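Local coordinates for S-M checkpoint control protein rad4 (Schizosaccharomyces pombe, PDB 4BU0) that is essential for DNA replication and for the checkpoint that couples S and M phases, its paired BRCT domains binding phosphorylated Crb2, at residues K8-C13 and V44-A49; K68-E73 and L92-H97. All blocks are in the same frame, centred on the assembly; numbering follows the deposited sequence.

In the fold
Contact 1 lies in the first BRCT domain of this two-BRCT piece, and contact 2 joins that domain's strand 68-70 to the loop after helix 74-83. The centres of contact 1 and contact 2 are 10 Å apart. Contact 1 pairs strands 11-15 and 46-49, the two inner strands of a four-strand parallel sheet. Contact 2 begins on the next strand, 68-70. Strand 46-49 joins them: M70 N lies 2.8 Å from L47 O, and L47 N lies 2.9 Å from K68 O, both probable hydrogen bonds. F10 CZ also packs 3.5 Å from L92 CD1. A bound glycerol, probably from the crystallisation liquor, sits about 4 Å from the H46 side chain of contact 1.

Contact 1: K8-C13 and V44-A49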
loop_
_atom_site.group_PDB
_atom_site.type_symbol
_atom_site.label_atom_id
_atom_site.label_comp_id
_atom_site.label_asym_id
_atom_site.label_seq_id
_atom_site.Cartn_x
_atom_site.Cartn_y
_atom_site.Cartn_z
ATOM N N LYS A 8 21.387 -11.777 -7.638
ATOM C CA LYS A 8 22.494 -10.880 -7.979
ATOM C C LYS A 8 21.955 -9.677 -8.789
ATOM O O LYS A 8 21.115 -9.871 -9.675
ATOM C CB LYS A 8 23.543 -11.640 -8.806
ATOM C CG LYS A 8 24.749 -10.764 -9.178
ATOM C CD LYS A 8 25.886 -11.599 -9.770
ATOM C CE LYS A 8 27.117 -10.748 -9.995
ATOM N NZ LYS A 8 28.229 -11.520 -10.620
ATOM N N GLY A 9 22.351 -8.475 -8.389
ATOM C CA GLY A 9 21.889 -7.273 -9.066
ATOM C C GLY A 9 20.655 -6.651 -8.440
ATOM O O GLY A 9 20.326 -5.493 -8.742
ATOM N N PHE A 10 19.940 -7.411 -7.576
ATOM C CA PHE A 10 18.795 -6.827 -6.872
ATOM C C PHE A 10 19.280 -6.016 -5.693
ATOM O O PHE A 10 20.270 -6.391 -5.053
ATOM C CB PHE A 10 17.845 -7.925 -6.355
ATOM C CG PHE A 10 16.952 -8.577 -7.366
ATOM C CD1 PHE A 10 17.487 -9.312 -8.422
ATOM C CD2 PHE A 10 15.571 -8.552 -7.207
ATOM C CE1 PHE A 10 16.647 -9.937 -9.349
ATOM C CE2 PHE A 10 14.728 -9.199 -8.124
ATOM C CZ PHE A 10 15.269 -9.872 -9.194
ATOM N N VAL A 11 18.571 -4.914 -5.368
ATOM C CA VAL A 11 18.920 -4.042 -4.247
ATOM C C VAL A 11 17.618 -3.855 -3.496
ATOM O O VAL A 11 16.703 -3.195 -3.997
ATOM C CB VAL A 11 19.591 -2.719 -4.677
ATOM C CG1 VAL A 11 19.963 -1.890 -3.451
ATOM C CG2 VAL A 11 20.834 -2.993 -5.535
ATOM N N ILE A 12 17.527 -4.497 -2.331
ATOM C CA ILE A 12 16.275 -4.516 -1.577
ATOM C C ILE A 12 16.308 -3.587 -0.382
ATOM O O ILE A 12 17.313 -3.452 0.292
ATOM C CB ILE A 12 16.028 -5.988 -1.173
ATOM C CG1 ILE A 12 15.705 -6.819 -2.453
ATOM C CG2 ILE A 12 14.940 -6.140 -0.068
ATOM C CD1 ILE A 12 15.868 -8.302 -2.309
ATOM N N CYS A 13 15.152 -2.936 -0.122
ATOM C CA CYS A 13 14.968 -2.009 0.989
ATOM C C CYS A 13 13.610 -2.328 1.604
ATOM O O CYS A 13 12.735 -2.778 0.857
ATOM C CB CYS A 13 15.021 -0.584 0.444
ATOM S SG CYS A 13 14.937 0.721 1.694
ATOM N N VAL A 44 18.210 1.194 -5.223
ATOM C CA VAL A 44 17.182 0.243 -4.802
ATOM C C VAL A 44 16.347 -0.200 -6.012
ATOM O O VAL A 44 15.975 0.625 -6.874
ATOM C CB VAL A 44 16.306 0.853 -3.682
ATOM C CG1 VAL A 44 15.000 0.064 -3.467
ATOM C CG2 VAL A 44 17.089 0.935 -2.384
ATOM N N THR A 45 16.039 -1.509 -6.091
ATOM C CA THR A 45 15.240 -2.041 -7.184
ATOM C C THR A 45 13.865 -2.519 -6.679
ATOM O O THR A 45 12.894 -2.582 -7.447
ATOM C CB THR A 45 15.989 -3.180 -7.895
ATOM O OG1 THR A 45 16.237 -4.257 -6.976
ATOM C CG2 THR A 45 17.326 -2.724 -8.479
ATOM N N HIS A 46 13.819 -2.982 -5.410
ATOM C CA HIS A 46 12.623 -3.560 -4.826
ATOM C C HIS A 46 12.443 -3.025 -3.430
ATOM O O HIS A 46 13.386 -3.063 -2.635
ATOM C CB HIS A 46 12.731 -5.093 -4.801
ATOM C CG HIS A 46 12.732 -5.692 -6.180
ATOM N ND1 HIS A 46 13.823 -5.529 -7.046
ATOM C CD2 HIS A 46 11.764 -6.387 -6.834
ATOM C CE1 HIS A 46 13.463 -6.097 -8.192
ATOM N NE2 HIS A 46 12.251 -6.652 -8.109
ATOM N N LEU A 47 11.236 -2.499 -3.130
ATOM C CA LEU A 47 10.916 -1.966 -1.818
ATOM C C LEU A 47 9.862 -2.876 -1.209
ATOM O O LEU A 47 8.753 -2.975 -1.732
ATOM C CB LEU A 47 10.412 -0.502 -1.920
ATOM C CG LEU A 47 9.959 0.156 -0.636
ATOM C CD1 LEU A 47 11.163 0.425 0.326
ATOM C CD2 LEU A 47 9.251 1.501 -0.955
ATOM N N ILE A 48 10.226 -3.538 -0.104
ATOM C CA ILE A 48 9.306 -4.436 0.593
ATOM C C ILE A 48 8.574 -3.551 1.595
ATOM O O ILE A 48 9.207 -2.946 2.452
ATOM C CB ILE A 48 10.095 -5.601 1.236
ATOM C CG1 ILE A 48 10.757 -6.464 0.100
ATOM C CG2 ILE A 48 9.138 -6.453 2.122
ATOM C CD1 ILE A 48 11.777 -7.450 0.654
ATOM N N ALA A 49 7.250 -3.427 1.449
ATOM C CA ALA A 49 6.499 -2.472 2.268
ATOM C C ALA A 49 5.432 -3.108 3.138
ATOM O O ALA A 49 4.706 -3.994 2.673
ATOM C CB ALA A 49 5.830 -1.473 1.340
#
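T45 turns its hydroxyl to V11 with OG1 between its own backbone N and carbonyl carbon (chi1 61°). F10 and H46 both set CG anti to the carbonyl carbon (chi1 -77° and -67°), and their rings meet. T45 OG1 accepts from V11 N at 2.9 Å in a straight bond. The same hydroxyl is hydrogen-bonded to H46 ND1 at 2.7 Å and lies in the plane of the imidazole, at its edge. This bond helps fix the rotation of the H46 ring. F10 CD2 lies over one face of that ring, offset toward the rim, and F10 CE2 comes to 3.4 Å from H46 CE1. The rings are near parallel but slid apart, with little overlap.

V11 O is gripped by two backbone donors, T45 N at 2.8 Å and H46 N at 3.2 Å. The T45 donor uses a lone pair in the carbonyl plane, while the H46 donor is tilted from that plane. Farther along, C13 N donates to H46 O, and I48 N donates to C13 O at 2.8 Å. This alternation is the regular parallel ladder, with I12 beside H46 and C13 beside L47. On the face that carries I12 and H46, in the I12 conformer given, I12 CG2 lies 3.5 Å from I48 CD1. On the other face, C13 CB packs against V44 CG2 at 3.8 Å and also meets L47 CD1.

The pair forms the centre of the parallel sheet of the BRCT fold. W74 and I75 of helix 74-83 pack on I12, and the W74 ring also meets H46. Helix 55-63 lies against C13 and L47. Strand 35-36 flanks strand 11-15, and strand 68-70 flanks strand 46-49.

Contact 2: K68-E73 and L92-H97; sequences KIMSSE and LLVDKH
M70 folds its side chain over the turn that V94 begins, and this is the close-packed part of the contact. CG is anti to the carbonyl carbon (chi1 -54°), and the chain bends again at chi2 and chi3. The methyl CE thus sits 3.4 Å from both V94 O and H97 O. M70 SD meets V94 CG1 at 3.9 Å, the two side chains crossing at about a right angle. Beside them, S71 N donates to H97 O at 2.9 Å in a nearly straight bond. The type I turn V94-H97 is closed by H97 N bonding to V94 O.

The exposed side is polar. In the E73 conformer given, H97 ND1 donates to E73 OE2 at 2.9 Å. The acceptor lies near the ring plane, whereas the donor meets OE2 on its anti side, out of the carboxylate plane. The two planes stand 65° apart. In the S71 conformer given, E73 N in turn donates to S71 OG, a capping bond ahead of helix 74-83. At the other margin, K68 CD only grazes V94 CG1 at 4.3 Å, a loose contact.

The contact fastens the loop after helix 74-83 to the end of edge strand 68-70. W74 of that helix touches V94, and V77 touches H97. M70 also packs against H46 and I48 of strand 46-49.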
loop_
_atom_site.group_PDB
_atom_site.type_symbol
_atom_site.label_atom_id
_atom_site.label_comp_id
_atom_site.label_asym_id
_atom_site.label_seq_id
_atom_site.Cartn_x
_atom_site.Cartn_y
_atom_site.Cartn_z
ATOM N N LYS A 68 9.830 -1.945 -7.734
ATOM C CA LYS A 68 8.688 -2.804 -7.456
ATOM C C LYS A 68 8.372 -2.775 -5.983
ATOM O O LYS A 68 9.284 -2.908 -5.169
ATOM C CB LYS A 68 8.948 -4.272 -7.872
ATOM C CG LYS A 68 9.492 -4.496 -9.292
ATOM C CD LYS A 68 8.416 -4.607 -10.330
ATOM C CE LYS A 68 9.052 -4.708 -11.696
ATOM N NZ LYS A 68 8.339 -3.874 -12.700
ATOM N N ILE A 69 7.076 -2.587 -5.636
ATOM C CA ILE A 69 6.648 -2.584 -4.234
ATOM C C ILE A 69 6.136 -3.971 -3.935
ATOM O O ILE A 69 5.170 -4.465 -4.510
ATOM C CB ILE A 69 5.657 -1.474 -3.849
ATOM C CG1 ILE A 69 6.262 -0.094 -4.176
ATOM C CG2 ILE A 69 5.316 -1.567 -2.348
ATOM C CD1 ILE A 69 5.240 0.888 -4.321
ATOM N N MET A 70 6.874 -4.637 -3.024
ATOM C CA MET A 70 6.690 -6.029 -2.740
ATOM C C MET A 70 6.113 -6.334 -1.401
ATOM O O MET A 70 6.296 -5.594 -0.438
ATOM C CB MET A 70 8.099 -6.695 -2.771
ATOM C CG MET A 70 8.899 -6.454 -4.061
ATOM S SD MET A 70 7.997 -7.012 -5.536
ATOM C CE MET A 70 7.790 -8.788 -5.190
ATOM N N SER A 71 5.437 -7.478 -1.337
ATOM C CA SER A 71 4.904 -7.996 -0.088
ATOM C C SER A 71 6.035 -8.553 0.789
ATOM O O SER A 71 7.069 -9.038 0.279
ATOM C CB SER A 71 3.893 -9.090 -0.400
ATOM O OG SER A 71 3.553 -9.837 0.757
ATOM N N SER A 72 5.831 -8.555 2.104
ATOM C CA SER A 72 6.802 -9.127 3.021
ATOM C C SER A 72 7.036 -10.607 2.799
ATOM O O SER A 72 8.073 -11.108 3.216
ATOM C CB SER A 72 6.332 -8.912 4.451
ATOM O OG SER A 72 5.095 -9.575 4.648
ATOM N N GLU A 73 6.084 -11.302 2.164
ATOM C CA GLU A 73 6.215 -12.745 1.960
ATOM C C GLU A 73 7.115 -13.089 0.770
ATOM O O GLU A 73 7.512 -14.250 0.632
ATOM C CB GLU A 73 4.824 -13.401 1.784
ATOM C CG GLU A 73 4.260 -13.385 0.366
ATOM C CD GLU A 73 2.930 -12.713 0.053
ATOM O OE1 GLU A 73 2.004 -12.799 0.892
ATOM O OE2 GLU A 73 2.790 -12.165 -1.069
ATOM N N LEU A 92 11.463 -14.753 -10.947
ATOM C CA LEU A 92 11.893 -14.812 -9.520
ATOM C C LEU A 92 10.729 -14.536 -8.548
ATOM O O LEU A 92 10.915 -13.987 -7.462
ATOM C CB LEU A 92 13.073 -13.872 -9.274
ATOM C CG LEU A 92 14.337 -14.321 -10.058
ATOM C CD1 LEU A 92 15.314 -13.193 -10.197
ATOM C CD2 LEU A 92 14.994 -15.537 -9.383
ATOM N N LEU A 93 9.532 -14.983 -8.947
ATOM C CA LEU A 93 8.268 -14.894 -8.184
ATOM C C LEU A 93 7.831 -13.467 -7.906
ATOM O O LEU A 93 6.898 -13.272 -7.123
ATOM C CB LEU A 93 8.344 -15.691 -6.862
ATOM C CG LEU A 93 8.758 -17.152 -7.018
ATOM C CD1 LEU A 93 8.818 -17.843 -5.652
ATOM C CD2 LEU A 93 7.766 -17.935 -7.911
ATOM N N VAL A 94 8.449 -12.480 -8.554
ATOM C CA VAL A 94 8.136 -11.078 -8.280
ATOM C C VAL A 94 6.657 -10.762 -8.586
ATOM O O VAL A 94 5.952 -10.197 -7.728
ATOM C CB VAL A 94 9.111 -10.146 -9.034
ATOM C CG1 VAL A 94 8.626 -8.678 -9.054
ATOM C CG2 VAL A 94 10.516 -10.270 -8.441
ATOM N N ASP A 95 6.177 -11.137 -9.789
ATOM C CA ASP A 95 4.795 -10.781 -10.136
ATOM C C ASP A 95 3.759 -11.434 -9.245
ATOM O O ASP A 95 2.666 -10.887 -9.119
ATOM C CB ASP A 95 4.501 -11.148 -11.599
ATOM C CG ASP A 95 5.167 -10.255 -12.623
ATOM O OD1 ASP A 95 5.682 -9.182 -12.233
ATOM O OD2 ASP A 95 5.162 -10.622 -13.822
ATOM N N LYS A 96 4.097 -12.551 -8.587
ATOM C CA LYS A 96 3.186 -13.255 -7.697
ATOM C C LYS A 96 3.163 -12.649 -6.298
ATOM O O LYS A 96 2.310 -13.029 -5.494
ATOM C CB LYS A 96 3.569 -14.735 -7.606
ATOM C CG LYS A 96 3.146 -15.499 -8.863
ATOM C CD LYS A 96 3.801 -16.861 -8.957
ATOM C CE LYS A 96 3.170 -17.695 -10.046
ATOM N NZ LYS A 96 3.853 -19.008 -10.191
ATOM N N HIS A 97 4.127 -11.763 -5.981
ATOM C CA HIS A 97 4.222 -11.226 -4.622
ATOM C C HIS A 97 4.292 -9.708 -4.597
ATOM O O HIS A 97 4.783 -9.115 -3.636
ATOM C CB HIS A 97 5.434 -11.846 -3.880
ATOM C CG HIS A 97 5.273 -13.320 -3.705
ATOM N ND1 HIS A 97 4.479 -13.837 -2.701
ATOM C CD2 HIS A 97 5.712 -14.335 -4.481
ATOM C CE1 HIS A 97 4.492 -15.155 -2.870
ATOM N NE2 HIS A 97 5.213 -15.503 -3.931
#